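Local structure of tylactone synthase starter module and modules 1 & 2 (Streptomyces fradiae, 2Z5L) at residues E302-E305 against E306-H310; A322-D325 against A326-L330; T361-G364 against A365-G369. The protein probably reduces a beta-keto group of the growing polyketide as the first ketoreductase of the tylosin synthase, and so helps set its stereochemistry. One frame throughout, in Å; residues are numbered along the deposited sequence.

Contact 1 (E302-E305 against E306-H310)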
loop_
_atom_site.group_PDB
_atom_site.type_symbol
_atom_site.label_atom_id
_atom_site.label_comp_id
_atom_site.label_asym_id
_atom_site.label_seq_id
_atom_site.Cartn_x
_atom_site.Cartn_y
_atom_site.Cartn_z
ATOM N N GLU A 302 -11.590 -17.781 -27.305
ATOM C CA GLU A 302 -11.195 -19.135 -26.936
ATOM C C GLU A 302 -11.395 -19.381 -25.445
ATOM O O GLU A 302 -11.969 -20.394 -25.045
ATOM C CB GLU A 302 -9.737 -19.392 -27.321
ATOM C CG GLU A 302 -9.482 -19.396 -28.820
ATOM C CD GLU A 302 -9.485 -18.003 -29.415
ATOM O OE1 GLU A 302 -9.554 -17.024 -28.642
ATOM O OE2 GLU A 302 -9.417 -17.884 -30.657
ATOM N N LEU A 303 -10.918 -18.448 -24.627
ATOM C CA LEU A 303 -11.066 -18.551 -23.171
ATOM C C LEU A 303 -12.530 -18.657 -22.712
ATOM O O LEU A 303 -12.860 -19.515 -21.889
ATOM C CB LEU A 303 -10.414 -17.337 -22.504
ATOM C CG LEU A 303 -9.934 -17.427 -21.044
ATOM C CD1 LEU A 303 -10.187 -16.096 -20.361
ATOM C CD2 LEU A 303 -10.610 -18.541 -20.298
ATOM N N ALA A 304 -13.393 -17.787 -23.240
ATOM C CA ALA A 304 -14.810 -17.768 -22.860
ATOM C C ALA A 304 -15.513 -19.081 -23.189
ATOM O O ALA A 304 -16.325 -19.564 -22.406
ATOM C CB ALA A 304 -15.523 -16.600 -23.540
ATOM N N GLU A 305 -15.210 -19.647 -24.356
ATOM C CA GLU A 305 -15.795 -20.923 -24.765
ATOM C C GLU A 305 -15.433 -22.032 -23.776
ATOM O O GLU A 305 -16.289 -22.829 -23.389
ATOM C CB GLU A 305 -15.304 -21.330 -26.159
ATOM C CG GLU A 305 -15.928 -20.616 -27.337
ATOM C CD GLU A 305 -15.381 -21.158 -28.660
ATOM O OE1 GLU A 305 -15.179 -22.393 -28.743
ATOM O OE2 GLU A 305 -15.165 -20.367 -29.613
ATOM N N GLU A 306 -14.173 -22.104 -23.363
ATOM C CA GLU A 306 -13.786 -23.149 -22.421
ATOM C C GLU A 306 -14.443 -22.900 -21.072
ATOM O O GLU A 306 -14.797 -23.844 -20.392
ATOM C CB GLU A 306 -12.262 -23.191 -22.281
ATOM C CG GLU A 306 -11.572 -23.327 -23.625
ATOM C CD GLU A 306 -10.061 -23.478 -23.529
ATOM O OE1 GLU A 306 -9.416 -23.407 -24.596
ATOM O OE2 GLU A 306 -9.551 -23.671 -22.401
ATOM N N LEU A 307 -14.624 -21.630 -20.709
ATOM C CA LEU A 307 -15.242 -21.281 -19.435
ATOM C C LEU A 307 -16.733 -21.664 -19.397
ATOM O O LEU A 307 -17.247 -22.082 -18.364
ATOM C CB LEU A 307 -15.068 -19.775 -19.153
ATOM C CG LEU A 307 -13.658 -19.198 -18.952
ATOM C CD1 LEU A 307 -13.728 -17.706 -18.726
ATOM C CD2 LEU A 307 -12.989 -19.869 -17.768
ATOM N N ARG A 308 -17.426 -21.513 -20.523
ATOM C CA ARG A 308 -18.843 -21.868 -20.598
ATOM C C ARG A 308 -18.986 -23.380 -20.553
ATOM O O ARG A 308 -20.031 -23.906 -20.189
ATOM C CB ARG A 308 -19.454 -21.353 -21.886
ATOM C CG ARG A 308 -19.322 -19.895 -22.070
ATOM C CD ARG A 308 -19.911 -19.470 -23.399
ATOM N NE ARG A 308 -19.812 -18.008 -23.503
ATOM C CZ ARG A 308 -19.022 -17.357 -24.348
ATOM N NH1 ARG A 308 -18.254 -18.035 -25.189
ATOM N NH2 ARG A 308 -18.985 -16.023 -24.342
ATOM N N GLY A 309 -17.914 -24.078 -20.919
ATOM C CA GLY A 309 -17.936 -25.528 -20.901
ATOM C C GLY A 309 -18.092 -26.056 -19.491
ATOM O O GLY A 309 -18.463 -27.213 -19.293
ATOM N N HIS A 310 -17.795 -25.215 -18.505
ATOM C CA HIS A 310 -17.922 -25.618 -17.105
ATOM C C HIS A 310 -19.364 -25.464 -16.677
ATOM O O HIS A 310 -19.716 -25.840 -15.564
ATOM C CB HIS A 310 -17.030 -24.752 -16.216
ATOM C CG HIS A 310 -15.580 -25.102 -16.301
ATOM N ND1 HIS A 310 -15.078 -26.309 -15.855
ATOM C CD2 HIS A 310 -14.527 -24.431 -16.824
ATOM C CE1 HIS A 310 -13.784 -26.363 -16.103
ATOM N NE2 HIS A 310 -13.423 -25.237 -16.691
#
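Arg308 N donates to Ala304 O over 2.9 Å, a moderately bent bond with an N-H...O angle of 149°. The same oxygen is also met by the arginine's aliphatic stem, Arg308 CG lying 3.0 Å from Ala304 O. From there the chain, extended from CG to NE, runs back along the helix and brings one guanidinium face over the Ala304 methyl, with Arg308 NH1 3.5 Å from Ala304 CB. Alanine suits this place, being small enough to fit beneath one face of the guanidinium while also packing on Val314. The guanidinium goes on to strand 313-318, where NH2 donates to Val314 O. Glu305 OE2 remains 5.9 Å from Arg308 NH1; the charges are opposite, but this is too far for a salt bridge, so any attraction is long-range.

On the inner side, Leu303 and Leu307 form the apolar stripe of the helix. Leu303 points its CG away from its own nitrogen (chi1 -156°), which brings Leu303 CD2 to within 3.4 Å of Leu307 CG, tighter than ordinary carbon contact. Both leucines also touch Arg277 of helix 270-281, and Leu307 reaches Val314. Their backbones are joined as well, Leu307 N to Leu303 O at 3.0 Å. Glu306 N gives a longer bond to Glu302 O, 3.3 Å, while its carboxylate OE2 makes a salt bridge with Arg277.

The chemistry implies an amphipathic helix in the Rossmann-type beta-alpha-beta unit of strands 286-291 and 313-318: leucine and alanine face the protein, a salt bridge from Glu306 joins the helix to helix 270-281, and a hydrogen bond from Arg308 joins it to strand 313-318.

Contact 2 (A322-D325 against A326-L330)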
loop_
_atom_site.group_PDB
_atom_site.type_symbol
_atom_site.label_atom_id
_atom_site.label_comp_id
_atom_site.label_asym_id
_atom_site.label_seq_id
_atom_site.Cartn_x
_atom_site.Cartn_y
_atom_site.Cartn_z
ATOM N N ALA A 322 -11.189 2.590 -14.678
ATOM C CA ALA A 322 -11.444 3.843 -13.975
ATOM C C ALA A 322 -12.538 4.654 -14.676
ATOM O O ALA A 322 -12.888 5.746 -14.235
ATOM C CB ALA A 322 -10.161 4.658 -13.890
ATOM N N GLU A 323 -13.068 4.112 -15.770
ATOM C CA GLU A 323 -14.126 4.767 -16.538
ATOM C C GLU A 323 -15.461 4.502 -15.836
ATOM O O GLU A 323 -15.857 3.346 -15.644
ATOM C CB GLU A 323 -14.156 4.197 -17.955
ATOM C CG GLU A 323 -14.813 5.076 -18.995
ATOM C CD GLU A 323 -14.754 4.462 -20.388
ATOM O OE1 GLU A 323 -15.653 3.663 -20.734
ATOM O OE2 GLU A 323 -13.795 4.773 -21.132
ATOM N N ARG A 324 -16.147 5.569 -15.445
ATOM C CA ARG A 324 -17.427 5.444 -14.747
ATOM C C ARG A 324 -18.528 4.709 -15.495
ATOM O O ARG A 324 -18.991 3.644 -15.069
ATOM C CB ARG A 324 -17.951 6.823 -14.342
ATOM C CG ARG A 324 -17.489 7.264 -12.975
ATOM C CD ARG A 324 -18.583 8.042 -12.272
ATOM N NE ARG A 324 -19.841 7.292 -12.238
ATOM C CZ ARG A 324 -20.935 7.619 -12.923
ATOM N NH1 ARG A 324 -22.026 6.871 -12.828
ATOM N NH2 ARG A 324 -20.945 8.701 -13.692
ATOM N N ASP A 325 -18.960 5.307 -16.599
ATOM C CA ASP A 325 -20.018 4.763 -17.452
ATOM C C ASP A 325 -19.850 3.274 -17.764
ATOM O O ASP A 325 -20.801 2.502 -17.646
ATOM C CB ASP A 325 -20.066 5.558 -18.764
ATOM C CG ASP A 325 -20.801 6.886 -18.621
ATOM O OD1 ASP A 325 -20.964 7.358 -17.474
ATOM O OD2 ASP A 325 -21.205 7.454 -19.662
ATOM N N ALA A 326 -18.638 2.878 -18.156
ATOM C CA ALA A 326 -18.359 1.484 -18.512
ATOM C C ALA A 326 -18.579 0.497 -17.361
ATOM O O ALA A 326 -19.212 -0.549 -17.552
ATOM C CB ALA A 326 -16.940 1.357 -19.059
ATOM N N LEU A 327 -18.062 0.811 -16.171
ATOM C CA LEU A 327 -18.258 -0.079 -15.025
ATOM C C LEU A 327 -19.702 -0.026 -14.539
ATOM O O LEU A 327 -20.296 -1.065 -14.282
ATOM C CB LEU A 327 -17.332 0.266 -13.843
ATOM C CG LEU A 327 -15.894 -0.284 -13.800
ATOM C CD1 LEU A 327 -15.278 -0.015 -12.414
ATOM C CD2 LEU A 327 -15.918 -1.790 -14.064
ATOM N N ALA A 328 -20.254 1.172 -14.371
ATOM C CA ALA A 328 -21.651 1.293 -13.920
ATOM C C ALA A 328 -22.571 0.453 -14.797
ATOM O O ALA A 328 -23.307 -0.386 -14.298
ATOM C CB ALA A 328 -22.091 2.768 -13.949
ATOM N N ALA A 329 -22.513 0.683 -16.102
ATOM C CA ALA A 329 -23.317 -0.058 -17.060
ATOM C C ALA A 329 -23.226 -1.565 -16.879
ATOM O O ALA A 329 -24.197 -2.291 -17.084
ATOM C CB ALA A 329 -22.890 0.314 -18.483
ATOM N N LEU A 330 -22.052 -2.039 -16.488
ATOM C CA LEU A 330 -21.813 -3.468 -16.316
ATOM C C LEU A 330 -22.441 -4.045 -15.061
ATOM O O LEU A 330 -23.028 -5.123 -15.094
ATOM C CB LEU A 330 -20.308 -3.714 -16.296
ATOM C CG LEU A 330 -19.849 -5.010 -16.941
ATOM C CD1 LEU A 330 -20.256 -5.080 -18.427
ATOM C CD2 LEU A 330 -18.323 -5.097 -16.825
#
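Glu323 reaches forward to Ala326, three residues on, across the first turn of an alpha-helix, 324-333, in the Rossmann-type ketoreductase domain. It occupies the N-cap position. Glu323 CB stands 4.1 Å from Ala326 CB, a loose apolar touch. With CG turned away from the backbone nitrogen (chi1 -159°) and the chain extended beyond, the carboxylate is carried along the Ala326 methyl: Glu323 CD lies 4.0 Å from Ala326 CB, and Glu323 OE1 closes to 3.1 Å from that same carbon. Glu323 OE1 is still 4.0 Å from Ala326 N, so the carboxylate lies beside the opening turn without gripping its amide. Its other oxygen, OE2, is close to OD1 of Asp320, a like-charge neighbour that may raise the pKa of one of the two. The positive end of the helix dipole would probably ease that cost.

The small methyls of Ala326 and Ala328 let neighbours come close: Glu323 and Cys319 lie against Ala326, and Leu376 of helix 356-376 against Ala328. Leu327 is the larger, buried member, packed on Cys319 and Leu376, while its N reaches Glu323 O through a weak bond. After this weak bond the next two are sound: Ala329 N donates to Asp325 O, and Ala328 N meets Arg324 O at 2.9 Å, almost straight at 169°.

Contact 3 (T361-G364 against A365-G369)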
loop_
_atom_site.group_PDB
_atom_site.type_symbol
_atom_site.label_atom_id
_atom_site.label_comp_id
_atom_site.label_asym_id
_atom_site.label_seq_id
_atom_site.Cartn_x
_atom_site.Cartn_y
_atom_site.Cartn_z
ATOM N N THR A 361 -0.516 6.776 -13.785
ATOM C CA THR A 361 -0.719 5.609 -14.623
ATOM C C THR A 361 -0.818 4.365 -13.754
ATOM O O THR A 361 -1.615 3.463 -14.019
ATOM C CB THR A 361 0.436 5.485 -15.617
ATOM O OG1 THR A 361 0.396 6.597 -16.524
ATOM C CG2 THR A 361 0.338 4.191 -16.389
ATOM N N VAL A 362 -0.031 4.339 -12.683
ATOM C CA VAL A 362 -0.029 3.187 -11.799
ATOM C C VAL A 362 -1.265 3.084 -10.921
ATOM O O VAL A 362 -1.800 1.987 -10.711
ATOM C CB VAL A 362 1.240 3.179 -10.930
ATOM C CG1 VAL A 362 1.171 2.056 -9.874
ATOM C CG2 VAL A 362 2.437 2.971 -11.828
ATOM N N ARG A 363 -1.736 4.214 -10.404
ATOM C CA ARG A 363 -2.920 4.150 -9.548
ATOM C C ARG A 363 -4.233 4.093 -10.315
ATOM O O ARG A 363 -5.223 3.562 -9.811
ATOM C CB ARG A 363 -2.938 5.312 -8.553
ATOM C CG ARG A 363 -3.129 6.672 -9.146
ATOM C CD ARG A 363 -2.765 7.703 -8.098
ATOM N NE ARG A 363 -3.520 7.478 -6.868
ATOM C CZ ARG A 363 -4.784 7.853 -6.698
ATOM N NH1 ARG A 363 -5.414 8.475 -7.684
ATOM N NH2 ARG A 363 -5.420 7.599 -5.558
ATOM N N GLY A 364 -4.237 4.606 -11.541
ATOM C CA GLY A 364 -5.455 4.594 -12.339
ATOM C C GLY A 364 -6.269 3.312 -12.275
ATOM O O GLY A 364 -7.378 3.281 -11.714
ATOM N N ALA A 365 -5.730 2.239 -12.844
ATOM C CA ALA A 365 -6.444 0.957 -12.859
ATOM C C ALA A 365 -6.630 0.339 -11.482
ATOM O O ALA A 365 -7.689 -0.224 -11.164
ATOM C CB ALA A 365 -5.713 -0.038 -13.759
ATOM N N LYS A 366 -5.590 0.443 -10.665
ATOM C CA LYS A 366 -5.628 -0.125 -9.329
ATOM C C LYS A 366 -6.528 0.661 -8.373
ATOM O O LYS A 366 -7.635 0.220 -8.036
ATOM C CB LYS A 366 -4.198 -0.220 -8.794
ATOM C CG LYS A 366 -4.034 -1.042 -7.539
ATOM C CD LYS A 366 -2.654 -1.659 -7.553
ATOM C CE LYS A 366 -2.646 -2.945 -8.358
ATOM N NZ LYS A 366 -3.177 -4.065 -7.564
ATOM N N VAL A 367 -6.075 1.837 -7.959
ATOM C CA VAL A 367 -6.848 2.640 -7.019
ATOM C C VAL A 367 -8.212 3.093 -7.540
ATOM O O VAL A 367 -9.242 2.801 -6.932
ATOM C CB VAL A 367 -6.067 3.879 -6.577
ATOM C CG1 VAL A 367 -6.796 4.557 -5.432
ATOM C CG2 VAL A 367 -4.674 3.487 -6.163
ATOM N N CYS A 368 -8.212 3.823 -8.651
ATOM C CA CYS A 368 -9.456 4.310 -9.234
ATOM C C CYS A 368 -10.453 3.173 -9.482
ATOM O O CYS A 368 -11.652 3.320 -9.228
ATOM C CB CYS A 368 -9.173 5.061 -10.544
ATOM S SG CYS A 368 -8.232 6.619 -10.332
ATOM N N GLY A 369 -9.959 2.041 -9.971
ATOM C CA GLY A 369 -10.829 0.909 -10.240
ATOM C C GLY A 369 -11.585 0.403 -9.021
ATOM O O GLY A 369 -12.812 0.245 -9.054
#
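Arg363 O is shared by two amides where helix 356-376 of the ketoreductase domain widens into a pi-type turn at 365-368. Among the backbone bonds, the sounder runs from Cys368 N, five residues on, to Arg363 O at 3.2 Å and 154°, and this i+5 bond marks the wider coil. Val367 N is nearer to Arg363 O, at 2.7 Å, but approaches at 117° and so bonds only weakly. Two carbonyls of this region, Lys366 O and, weakly, Ala365 O, also accept from His341 NE2.

Among the polar side chains, Lys366 turns away from the turn and gives NZ to Asn408 OD1 on helix 402-419, its side chain also touching Tyr404.

The van der Waals packing belongs to Arg363 and Val367. Arginine's CG is wedged between its backbone nitrogen and carbonyl carbon (chi1 67°), and the chain bends farther out, so that one guanidinium face crosses the valine. The branched residue suits this: Val367 CG2 lies 3.5 Å from Arg363 CB, the stem, and Val367 CB sits over the guanidinium, offset toward its rim. The arginine's tip is met by the remaining valine branch, Arg363 NH2 lying 3.3 Å from Val367 CG1.

In the fold
Along the chain the three contacts come in series, each closing a helical turn rather than a long loop; none nests within or crosses another. Contact 1 comes first, on the helix between strands 286-291 and 313-318, at the far edge of the ketoreductase domain. The chain then runs through strand 313-318 into contact 2, whose centre is about 25 Å from that of contact 1, and later, after strand 338-341, enters contact 3. The last two meet directly: Ala322 CB packs 3.5 Å from Cys368 CB, joining the loop before helix 324-333 to helix 356-376. Contact 1 touches neither, its nearest atoms being about 13 Å from contact 2 and about 18 Å from contact 3.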